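Arginyl-tRNA synthetase, putative (PDB 5JLD) probably catalyses the ATP-dependent attachment of L-arginine to tRNA(Arg), releasing AMP and diphosphate. Local coordinates at residues Ile448-Phe451 and Asp452-His456; His151-Ser154 and Thr155-Asp159; Thr475-Tyr478 and Ile479-Tyr483. All coordinates share one frame; numbering follows the deposited sequence.

In the fold
Interaction 1 stands between the other two. Its centre is about 10 Å from that of interaction 2 and about 13 Å from that of interaction 3. Asp-452 OD1 forms a salt bridge with Arg-153 NE at 3.1 Å. Beside it, Leu-453 CD2 packs on Ile-156 CG2 at 3.7 Å. On the side of interaction 3, Tyr-450 CD2 comes to 3.2 Å from Gly-476 N. Interactions 2 and 3 do not touch, and their nearest atoms are about 12 Å apart. Interaction 2 begins at the last residue of the HIGH signature, which belongs to the ATP site in class I synthetases. Interaction 3 opens a helix of the DALR anticodon-binding region. Helix 436-453 therefore bridges the two.

Interaction 1: Ile448-Phe451 and Asp452-His456; sequences IKYF and DLKQH
Asp-452 N donates to Ile-448 O at 3.0 Å. The carboxylate turns away from this turn, toward Arg-153 and the hydroxyl of Tyr-461. Leu-453 follows with its backbone N on Lys-449 O. Its CG lies 3.3 Å from Lys-449 O, and the methyl end continues to helix 149-167 of the Rossmann-type catalytic core. Lys-454 touches another neighbour, helix 536-556 of the DALR domain, as does Tyr-450, both at Ala-539. The stretch thus lies where the two domains meet. Lys-454 CB sits over one face of the Tyr-450 ring in a CH-pi contact, 4.2 Å from the centroid. The lysine side chain leaves between the backbone N and carbonyl carbon (chi1 77°) and then runs extended. This carries CE to 3.7 Å from Phe-451 CE1. The ammonium bonds to the carbonyl of Asn-474, whose side-chain OD1 pairs with Tyr-450 OH. Gln-455 N bonds to Asp-452 O, three residues back, while its side chain serves Phe-451 O. A bend at chi2 (-80°) folds NE2 back to donate to that oxygen at 2.8 Å. The same nitrogen lies 3.5 Å above one face of the Phe-451 ring, near its rim. Ring and amide planes are 65° apart.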
loop_
_atom_site.group_PDB
_atom_site.type_symbol
_atom_site.label_atom_id
_atom_site.label_comp_id
_atom_site.label_asym_id
_atom_site.label_seq_id
_atom_site.Cartn_x
_atom_site.Cartn_y
_atom_site.Cartn_z
ATOM N N ILE A 448 2.834 -9.873 11.919
ATOM C CA ILE A 448 2.284 -8.558 12.247
ATOM C C ILE A 448 1.892 -7.797 10.985
ATOM O O ILE A 448 0.762 -7.252 10.879
ATOM C CB ILE A 448 3.306 -7.708 13.069
ATOM C CG1 ILE A 448 3.444 -8.250 14.496
ATOM C CG2 ILE A 448 2.914 -6.232 13.089
ATOM C CD1 ILE A 448 4.370 -7.420 15.390
ATOM N N LYS A 449 2.819 -7.762 10.022
ATOM C CA LYS A 449 2.566 -6.996 8.796
ATOM C C LYS A 449 1.366 -7.539 8.040
ATOM O O LYS A 449 0.491 -6.759 7.636
ATOM C CB LYS A 449 3.800 -6.973 7.882
ATOM C CG LYS A 449 4.973 -6.159 8.451
ATOM C CD LYS A 449 6.059 -5.966 7.416
ATOM C CE LYS A 449 7.304 -5.273 7.986
ATOM N NZ LYS A 449 8.272 -5.013 6.869
ATOM N N TYR A 450 1.321 -8.863 7.846
ATOM C CA TYR A 450 0.194 -9.475 7.129
ATOM C C TYR A 450 -1.126 -9.260 7.850
ATOM O O TYR A 450 -2.121 -8.888 7.226
ATOM C CB TYR A 450 0.379 -10.988 6.921
ATOM C CG TYR A 450 -0.783 -11.581 6.150
ATOM C CD1 TYR A 450 -0.864 -11.436 4.765
ATOM C CD2 TYR A 450 -1.808 -12.267 6.802
ATOM C CE1 TYR A 450 -1.918 -11.956 4.049
ATOM C CE2 TYR A 450 -2.877 -12.799 6.092
ATOM C CZ TYR A 450 -2.923 -12.644 4.714
ATOM O OH TYR A 450 -3.975 -13.157 3.993
ATOM N N PHE A 451 -1.129 -9.487 9.163
ATOM C CA PHE A 451 -2.370 -9.415 9.916
ATOM C C PHE A 451 -2.902 -8.007 9.836
ATOM O O PHE A 451 -4.112 -7.810 9.772
ATOM C CB PHE A 451 -2.190 -9.827 11.374
ATOM C CG PHE A 451 -3.479 -10.221 12.055
ATOM C CD1 PHE A 451 -4.077 -11.452 11.793
ATOM C CD2 PHE A 451 -4.099 -9.361 12.957
ATOM C CE1 PHE A 451 -5.269 -11.826 12.429
ATOM C CE2 PHE A 451 -5.284 -9.723 13.595
ATOM C CZ PHE A 451 -5.873 -10.957 13.330
ATOM N N ASP A 452 -2.014 -7.018 9.816
ATOM C CA ASP A 452 -2.534 -5.668 9.647
ATOM C C ASP A 452 -3.026 -5.416 8.211
ATOM O O ASP A 452 -4.141 -4.943 8.004
ATOM C CB ASP A 452 -1.486 -4.622 10.023
ATOM C CG ASP A 452 -2.091 -3.237 10.163
ATOM O OD1 ASP A 452 -2.512 -2.672 9.117
ATOM O OD2 ASP A 452 -2.153 -2.727 11.322
ATOM N N LEU A 453 -2.196 -5.719 7.222
ATOM C CA LEU A 453 -2.523 -5.332 5.850
ATOM C C LEU A 453 -3.705 -6.115 5.272
ATOM O O LEU A 453 -4.325 -5.654 4.325
ATOM C CB LEU A 453 -1.298 -5.481 4.933
ATOM C CG LEU A 453 -0.144 -4.513 5.255
ATOM C CD1 LEU A 453 0.977 -4.613 4.221
ATOM C CD2 LEU A 453 -0.648 -3.069 5.362
ATOM N N LYS A 454 -4.042 -7.272 5.846
ATOM C CA LYS A 454 -5.182 -8.038 5.334
ATOM C C LYS A 454 -6.510 -7.369 5.712
ATOM O O LYS A 454 -7.526 -7.600 5.070
ATOM C CB LYS A 454 -5.150 -9.482 5.839
ATOM C CG LYS A 454 -5.598 -9.647 7.289
ATOM C CD LYS A 454 -5.851 -11.101 7.613
ATOM C CE LYS A 454 -6.466 -11.267 8.993
ATOM N NZ LYS A 454 -6.926 -12.661 9.206
ATOM N N GLN A 455 -6.496 -6.537 6.750
ATOM C CA GLN A 455 -7.685 -5.783 7.159
ATOM C C GLN A 455 -7.937 -4.639 6.188
ATOM O O GLN A 455 -6.982 -4.026 5.709
ATOM C CB GLN A 455 -7.519 -5.201 8.572
ATOM C CG GLN A 455 -6.677 -6.025 9.541
ATOM C CD GLN A 455 -7.443 -7.190 10.146
ATOM O OE1 GLN A 455 -8.673 -7.221 10.104
ATOM N NE2 GLN A 455 -6.719 -8.147 10.724
ATOM N N HIS A 456 -9.200 -4.335 5.908
ATOM C CA HIS A 456 -9.516 -3.061 5.271
ATOM C C HIS A 456 -8.860 -1.963 6.131
ATOM O O HIS A 456 -9.021 -1.955 7.355
ATOM C CB HIS A 456 -11.030 -2.848 5.163
ATOM C CG HIS A 456 -11.434 -1.714 4.266
ATOM N ND1 HIS A 456 -11.080 -0.399 4.512
ATOM C CD2 HIS A 456 -12.191 -1.696 3.144
ATOM C CE1 HIS A 456 -11.590 0.373 3.570
ATOM N NE2 HIS A 456 -12.273 -0.387 2.728
#

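Interaction 2: His151-Ser154 and Thr155-Asp159; sequences HLRS and TIIGD
His-151 O takes two bonds from Thr-155, and this is the tight part of the turn. The backbone N reaches it at 2.9 Å. The hydroxyl OG1 donates to it at 2.5 Å, a short bond whose exact length is uncertain, from the opposite face of the carbonyl plane and 37° out of that plane. Thr-155 can do this because OG1 lies beside its own backbone N (chi1 -58°), which turns it back along the helix. OG1 also pairs with Ser-139 OG. Thr-155 CB is close as well, 3.3 Å from Leu-152 O. One step on, Ile-156 CG1 presses on Leu-152 O at 3.2 Å, and its CD1 meets Leu-152 CG at 3.7 Å. These residues lie on helix 149-167, the crossover helix of the beta-alpha-beta unit between strands 133-137 and 171-176. His-151 closes the HIGH signature, read here as HVGH, and its ring stacks on that of His-148 at the start of the signature. His-151 marks the looser, partly exposed side. Its side chain comes no nearer than CB, 4.9 Å from Thr-155 OG1, and the ring leads away. Arg-153 is buried and makes little contact with the next turn. Its CG touches Ile-157 CD1 at 3.8 Å, while the extended chain carries the guanidinium off to Asp-452 and to the carbonyl of Ser-459. Ser-154 is buried, and its OG bonds to the backbone N of Ser-139.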
loop_
_atom_site.group_PDB
_atom_site.type_symbol
_atom_site.label_atom_id
_atom_site.label_comp_id
_atom_site.label_asym_id
_atom_site.label_seq_id
_atom_site.Cartn_x
_atom_site.Cartn_y
_atom_site.Cartn_z
ATOM N N HIS A 151 1.207 4.716 14.763
ATOM C CA HIS A 151 2.431 4.980 14.009
ATOM C C HIS A 151 2.900 3.711 13.306
ATOM O O HIS A 151 3.365 3.756 12.168
ATOM C CB HIS A 151 3.550 5.497 14.928
ATOM C CG HIS A 151 3.282 6.846 15.516
ATOM N ND1 HIS A 151 3.570 7.153 16.829
ATOM C CD2 HIS A 151 2.777 7.975 14.965
ATOM C CE1 HIS A 151 3.246 8.413 17.065
ATOM N NE2 HIS A 151 2.757 8.932 15.955
ATOM N N LEU A 152 2.793 2.587 14.006
ATOM C CA LEU A 152 3.190 1.296 13.451
ATOM C C LEU A 152 2.368 0.969 12.213
ATOM O O LEU A 152 2.911 0.641 11.155
ATOM C CB LEU A 152 3.024 0.189 14.488
ATOM C CG LEU A 152 3.360 -1.223 14.007
ATOM C CD1 LEU A 152 4.826 -1.336 13.623
ATOM C CD2 LEU A 152 2.998 -2.244 15.054
ATOM N N ARG A 153 1.051 1.059 12.355
ATOM C CA ARG A 153 0.148 0.808 11.238
ATOM C C ARG A 153 0.467 1.712 10.047
ATOM O O ARG A 153 0.543 1.247 8.909
ATOM C CB ARG A 153 -1.301 1.012 11.668
ATOM C CG ARG A 153 -2.298 0.657 10.567
ATOM C CD ARG A 153 -3.688 0.373 11.137
ATOM N NE ARG A 153 -4.462 -0.476 10.240
ATOM C CZ ARG A 153 -5.754 -0.742 10.390
ATOM N NH1 ARG A 153 -6.425 -0.206 11.402
ATOM N NH2 ARG A 153 -6.374 -1.540 9.520
ATOM N N SER A 154 0.667 3.004 10.320
ATOM C CA SER A 154 0.989 3.947 9.256
ATOM C C SER A 154 2.288 3.549 8.561
ATOM O O SER A 154 2.437 3.684 7.337
ATOM C CB SER A 154 1.106 5.373 9.814
ATOM O OG SER A 154 1.494 6.267 8.791
ATOM N N THR A 155 3.222 3.054 9.364
ATOM C CA THR A 155 4.546 2.677 8.893
ATOM C C THR A 155 4.429 1.491 7.937
ATOM O O THR A 155 4.976 1.519 6.822
ATOM C CB THR A 155 5.474 2.345 10.088
ATOM O OG1 THR A 155 5.553 3.485 10.949
ATOM C CG2 THR A 155 6.882 1.966 9.641
ATOM N N ILE A 156 3.661 0.483 8.362
ATOM C CA ILE A 156 3.428 -0.753 7.595
ATOM C C ILE A 156 2.681 -0.529 6.270
ATOM O O ILE A 156 3.120 -0.976 5.169
ATOM C CB ILE A 156 2.652 -1.756 8.468
ATOM C CG1 ILE A 156 3.522 -2.147 9.669
ATOM C CG2 ILE A 156 2.245 -2.981 7.663
ATOM C CD1 ILE A 156 2.804 -2.917 10.761
ATOM N N ILE A 157 1.557 0.176 6.370
ATOM C CA ILE A 157 0.791 0.537 5.174
ATOM C C ILE A 157 1.637 1.353 4.182
ATOM O O ILE A 157 1.752 1.009 2.982
ATOM C CB ILE A 157 -0.465 1.338 5.563
ATOM C CG1 ILE A 157 -1.431 0.458 6.382
ATOM C CG2 ILE A 157 -1.113 1.929 4.329
ATOM C CD1 ILE A 157 -2.710 1.172 6.787
ATOM N N GLY A 158 2.253 2.427 4.695
ATOM C CA GLY A 158 3.043 3.306 3.842
ATOM C C GLY A 158 4.178 2.562 3.154
ATOM O O GLY A 158 4.415 2.730 1.951
ATOM N N ASP A 159 4.866 1.705 3.902
ATOM C CA ASP A 159 5.954 0.979 3.298
ATOM C C ASP A 159 5.432 0.049 2.193
ATOM O O ASP A 159 6.055 -0.047 1.123
ATOM C CB ASP A 159 6.751 0.182 4.328
ATOM C CG ASP A 159 7.878 -0.593 3.681
ATOM O OD1 ASP A 159 8.858 0.060 3.237
ATOM O OD2 ASP A 159 7.757 -1.843 3.557
#

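Interaction 3: Thr475-Tyr478 and Ile479-Tyr483; sequences TGIY and IIYGY
Thr-475 OG1 is gripped by two groups: it accepts from Tyr-478 N at 3.1 Å, nearly straight at 160°, and it bonds to the carbonyl of Asn-470. This is an N-cap, and it starts helix 476-492 of the DALR anticodon-binding region. The carbonyl of the same threonine is used too. Ile-479 N donates to Thr-475 O at 3.1 Å, in the carbonyl plane, and Ile-479 CG1 lies 3.2 Å from that oxygen. CG1 stands beside its own backbone N (chi1 -55°), which turns it back over the capped first turn. Farther out, Ile-479 CD1 touches Tyr-478 CD2 at 3.8 Å. Both of these side chains lean on helix 536-556, where the hydroxyl of Tyr-478 bonds to Thr-546. Ile-477 and Ile-480 reach instead toward Leu-443 of helix 436-453. Ile-480 also touches Met-582 of helix 564-584. Ile-477 and Tyr-481 lie side by side and point the same way, with Ile-477 CG2 at 3.9 Å from Tyr-481 CD1. The Tyr-481 hydroxyl goes on to Arg-419. The same CD1 also has Ile-477 O at the ring edge, 3.2 Å away and in the ring plane.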
loop_
_atom_site.group_PDB
_atom_site.type_symbol
_atom_site.label_atom_id
_atom_site.label_comp_id
_atom_site.label_asym_id
_atom_site.label_seq_id
_atom_site.Cartn_x
_atom_site.Cartn_y
_atom_site.Cartn_z
ATOM N N THR A 475 -3.311 -16.270 8.177
ATOM C CA THR A 475 -2.224 -15.564 8.847
ATOM C C THR A 475 -0.957 -15.496 8.001
ATOM O O THR A 475 -0.758 -16.305 7.083
ATOM C CB THR A 475 -1.844 -16.236 10.174
ATOM O OG1 THR A 475 -1.349 -17.555 9.908
ATOM C CG2 THR A 475 -3.053 -16.323 11.124
ATOM N N GLY A 476 -0.082 -14.546 8.334
ATOM C CA GLY A 476 1.208 -14.449 7.675
ATOM C C GLY A 476 2.064 -15.698 7.832
ATOM O O GLY A 476 2.811 -16.072 6.925
ATOM N N ILE A 477 1.952 -16.333 8.993
ATOM C CA ILE A 477 2.594 -17.613 9.275
ATOM C C ILE A 477 2.139 -18.704 8.289
ATOM O O ILE A 477 2.951 -19.462 7.745
ATOM C CB ILE A 477 2.280 -18.070 10.717
ATOM C CG1 ILE A 477 2.692 -16.991 11.732
ATOM C CG2 ILE A 477 2.898 -19.436 11.009
ATOM C CD1 ILE A 477 4.154 -16.547 11.632
ATOM N N TYR A 478 0.829 -18.767 8.069
ATOM C CA TYR A 478 0.242 -19.674 7.098
ATOM C C TYR A 478 0.836 -19.439 5.710
ATOM O O TYR A 478 1.269 -20.382 5.035
ATOM C CB TYR A 478 -1.274 -19.493 7.069
ATOM C CG TYR A 478 -1.944 -20.006 5.814
ATOM C CD1 TYR A 478 -2.257 -21.356 5.665
ATOM C CD2 TYR A 478 -2.289 -19.135 4.791
ATOM C CE1 TYR A 478 -2.882 -21.825 4.515
ATOM C CE2 TYR A 478 -2.908 -19.586 3.649
ATOM C CZ TYR A 478 -3.205 -20.931 3.512
ATOM O OH TYR A 478 -3.824 -21.362 2.364
ATOM N N ILE A 479 0.865 -18.175 5.296
ATOM C CA ILE A 479 1.355 -17.818 3.972
ATOM C C ILE A 479 2.803 -18.284 3.832
ATOM O O ILE A 479 3.206 -18.889 2.820
ATOM C CB ILE A 479 1.274 -16.308 3.730
ATOM C CG1 ILE A 479 -0.151 -15.792 3.962
ATOM C CG2 ILE A 479 1.773 -15.965 2.316
ATOM C CD1 ILE A 479 -1.135 -16.122 2.858
ATOM N N ILE A 480 3.565 -18.031 4.888
ATOM C CA ILE A 480 4.975 -18.373 4.903
ATOM C C ILE A 480 5.170 -19.877 4.757
ATOM O O ILE A 480 5.999 -20.332 3.952
ATOM C CB ILE A 480 5.637 -17.837 6.183
ATOM C CG1 ILE A 480 5.703 -16.305 6.106
ATOM C CG2 ILE A 480 7.041 -18.397 6.366
ATOM C CD1 ILE A 480 6.114 -15.659 7.389
ATOM N N TYR A 481 4.384 -20.658 5.493
ATOM C CA TYR A 481 4.549 -22.104 5.406
ATOM C C TYR A 481 4.100 -22.637 4.053
ATOM O O TYR A 481 4.670 -23.609 3.550
ATOM C CB TYR A 481 3.817 -22.804 6.553
ATOM C CG TYR A 481 4.724 -22.923 7.748
ATOM C CD1 TYR A 481 4.883 -21.859 8.621
ATOM C CD2 TYR A 481 5.473 -24.074 7.970
ATOM C CE1 TYR A 481 5.737 -21.943 9.704
ATOM C CE2 TYR A 481 6.326 -24.175 9.056
ATOM C CZ TYR A 481 6.453 -23.101 9.923
ATOM O OH TYR A 481 7.298 -23.169 11.008
ATOM N N GLY A 482 3.113 -21.983 3.448
ATOM C CA GLY A 482 2.715 -22.326 2.094
ATOM C C GLY A 482 3.892 -22.163 1.152
ATOM O O GLY A 482 4.218 -23.055 0.337
ATOM N N TYR A 483 4.559 -21.021 1.296
ATOM C CA TYR A 483 5.721 -20.727 0.469
ATOM C C TYR A 483 6.838 -21.769 0.634
ATOM O O TYR A 483 7.406 -22.274 -0.366
ATOM C CB TYR A 483 6.265 -19.336 0.784
ATOM C CG TYR A 483 7.443 -18.994 -0.083
ATOM C CD1 TYR A 483 7.264 -18.629 -1.418
ATOM C CD2 TYR A 483 8.736 -19.070 0.413
ATOM C CE1 TYR A 483 8.345 -18.319 -2.220
ATOM C CE2 TYR A 483 9.823 -18.769 -0.384
ATOM C CZ TYR A 483 9.624 -18.392 -1.698
ATOM O OH TYR A 483 10.714 -18.094 -2.484
#